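Local coordinates for protein DyP-type peroxidase (Pleurotus ostreatus PC15, PDB 6FSK) that probably uses its heme b cofactor to reduce peroxides while oxidising substrates such as dyes and Mn(II), as a fungal dye-decolorizing peroxidase, at residues 239-244 with 467-472. The protein carries 1 engineered substitution. Numbering follows the deposited sequence.
Sequences FLTFRY and GEYFFS
Leu240 and Phe470 face each other as a hydrogen-bonded antiparallel pair, Leu240 N giving 2.8 Å to Phe470 O and Phe470 N 2.8 Å to Leu240 O. A second such pair joins Phe242 and Glu468 less evenly: Phe242 N reaches Glu468 O at 3.0 Å, whereas Glu468 N to Phe242 O is weak.

On the face of Phe239, Thr241 and Tyr469, the Phe471 side chain can be followed outward. CB leaves the strand with CG anti to the backbone N (chi1 -175°), which brings CD1 over the centre of the Phe239 ring, 3.7 Å from Phe239 CE1; Phe471 CE1 lies 4.0 Å from Phe239 CE2. The result is a T-shaped stack, planes at 62°, well suited to two phenylalanines in a buried layer.

Threonine, beta-branched, suits a strand: Thr241 CG2 lies in plane at the edge of the Tyr469 ring, 3.7 Å from Tyr469 CE1, and Tyr469 OH is hydrogen-bonded to Asp105 OD2. Gly467, having no side chain, lets Phe242 O come within 3.2 Å of its CA; a CB there would collide with that oxygen. Arg243, close to the heme, is salt-bridged to Asp111. The pairing joins strands 238-247 and 462-472, adjacent in the antiparallel sheet of the C-terminal ferredoxin-like half of this DyP-type peroxidase, with strand 462-472 meeting strand 74-80 of the other half.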
# COMPACT_ATOMS: atom_id res chain seq x y z
N PHE A 239 -4.50 -1.89 -11.41
CA PHE A 239 -3.24 -2.57 -11.07
C PHE A 239 -3.14 -2.69 -9.57
O PHE A 239 -3.21 -1.70 -8.82
CB PHE A 239 -2.02 -1.87 -11.61
CG PHE A 239 -1.91 -1.86 -13.11
CD1 PHE A 239 -1.33 -2.91 -13.75
CD2 PHE A 239 -2.41 -0.82 -13.89
CE1 PHE A 239 -1.23 -2.97 -15.10
CE2 PHE A 239 -2.36 -0.90 -15.27
CZ PHE A 239 -1.70 -1.95 -15.87
N LEU A 240 -3.01 -3.94 -9.14
CA LEU A 240 -2.85 -4.35 -7.74
C LEU A 240 -1.36 -4.61 -7.52
O LEU A 240 -0.82 -5.62 -8.06
CB LEU A 240 -3.63 -5.63 -7.50
CG LEU A 240 -3.84 -6.09 -6.09
CD1 LEU A 240 -4.86 -7.21 -5.98
CD2 LEU A 240 -2.55 -6.53 -5.40
N THR A 241 -0.71 -3.81 -6.71
CA THR A 241 0.66 -4.10 -6.21
C THR A 241 0.57 -4.79 -4.88
O THR A 241 -0.04 -4.27 -3.96
CB THR A 241 1.47 -2.79 -6.10
OG1 THR A 241 1.70 -2.25 -7.40
CG2 THR A 241 2.83 -3.12 -5.44
N PHE A 242 1.21 -5.98 -4.78
CA PHE A 242 1.35 -6.72 -3.51
C PHE A 242 2.78 -6.71 -3.04
O PHE A 242 3.66 -7.00 -3.85
CB PHE A 242 0.89 -8.16 -3.65
CG PHE A 242 1.17 -8.98 -2.43
CD1 PHE A 242 0.49 -8.79 -1.25
CD2 PHE A 242 2.12 -9.98 -2.49
CE1 PHE A 242 0.75 -9.63 -0.14
CE2 PHE A 242 2.39 -10.75 -1.36
CZ PHE A 242 1.76 -10.51 -0.22
N ARG A 243 3.01 -6.36 -1.77
CA ARG A 243 4.34 -6.40 -1.13
C ARG A 243 4.23 -7.07 0.20
O ARG A 243 3.43 -6.69 1.04
CB ARG A 243 4.95 -5.00 -0.96
CG ARG A 243 5.10 -4.25 -2.29
CD ARG A 243 6.44 -4.54 -2.95
NE ARG A 243 7.62 -3.97 -2.32
CZ ARG A 243 8.87 -4.41 -2.47
NH1 ARG A 243 9.13 -5.52 -3.13
NH2 ARG A 243 9.82 -3.74 -1.85
N TYR A 244 5.02 -8.13 0.37
CA TYR A 244 4.99 -8.86 1.66
C TYR A 244 6.04 -8.29 2.59
O TYR A 244 7.26 -8.55 2.39
CB TYR A 244 5.31 -10.31 1.32
CG TYR A 244 5.06 -11.34 2.39
CD1 TYR A 244 4.33 -11.11 3.49
CD2 TYR A 244 5.51 -12.65 2.16
CE1 TYR A 244 4.04 -12.13 4.41
CE2 TYR A 244 5.26 -13.62 3.08
CZ TYR A 244 4.51 -13.39 4.16
OH TYR A 244 4.26 -14.45 5.08
N GLY A 467 6.50 -10.46 -3.46
CA GLY A 467 5.64 -9.47 -4.09
C GLY A 467 5.36 -9.82 -5.50
O GLY A 467 6.04 -10.62 -6.08
N GLU A 468 4.26 -9.30 -6.04
CA GLU A 468 4.04 -9.34 -7.50
C GLU A 468 3.04 -8.23 -7.86
O GLU A 468 2.38 -7.64 -6.97
CB GLU A 468 3.59 -10.72 -7.95
CG GLU A 468 3.38 -10.98 -9.45
CD GLU A 468 4.58 -10.60 -10.34
OE1 GLU A 468 5.16 -11.53 -10.96
OE2 GLU A 468 4.96 -9.41 -10.53
N TYR A 469 3.06 -7.86 -9.13
CA TYR A 469 2.16 -6.86 -9.75
C TYR A 469 1.08 -7.62 -10.50
O TYR A 469 1.37 -8.50 -11.31
CB TYR A 469 2.92 -6.02 -10.73
CG TYR A 469 4.10 -5.25 -10.18
CD1 TYR A 469 3.92 -4.49 -9.01
CD2 TYR A 469 5.34 -5.16 -10.84
CE1 TYR A 469 4.93 -3.70 -8.49
CE2 TYR A 469 6.37 -4.35 -10.33
CZ TYR A 469 6.17 -3.61 -9.17
OH TYR A 469 7.15 -2.83 -8.71
N PHE A 470 -0.15 -7.26 -10.25
CA PHE A 470 -1.29 -7.90 -10.84
C PHE A 470 -2.25 -6.85 -11.43
O PHE A 470 -2.11 -5.66 -11.15
CB PHE A 470 -2.10 -8.71 -9.81
CG PHE A 470 -1.33 -9.78 -9.06
CD1 PHE A 470 -1.21 -11.05 -9.50
CD2 PHE A 470 -0.67 -9.45 -7.94
CE1 PHE A 470 -0.52 -12.00 -8.77
CE2 PHE A 470 -0.01 -10.40 -7.18
CZ PHE A 470 0.08 -11.65 -7.61
N PHE A 471 -3.13 -7.32 -12.29
CA PHE A 471 -4.23 -6.52 -12.85
C PHE A 471 -5.54 -7.16 -12.51
O PHE A 471 -5.73 -8.35 -12.82
CB PHE A 471 -4.01 -6.32 -14.36
CG PHE A 471 -5.01 -5.40 -14.99
CD1 PHE A 471 -4.81 -4.03 -14.86
CD2 PHE A 471 -6.08 -5.86 -15.70
CE1 PHE A 471 -5.72 -3.10 -15.41
CE2 PHE A 471 -6.95 -4.91 -16.31
CZ PHE A 471 -6.77 -3.58 -16.16
N SER A 472 -6.42 -6.41 -11.84
CA SER A 472 -7.73 -6.84 -11.43
C SER A 472 -8.77 -6.47 -12.51
O SER A 472 -9.08 -5.29 -12.60
CB SER A 472 -8.09 -6.13 -10.15
OG SER A 472 -7.30 -6.66 -9.04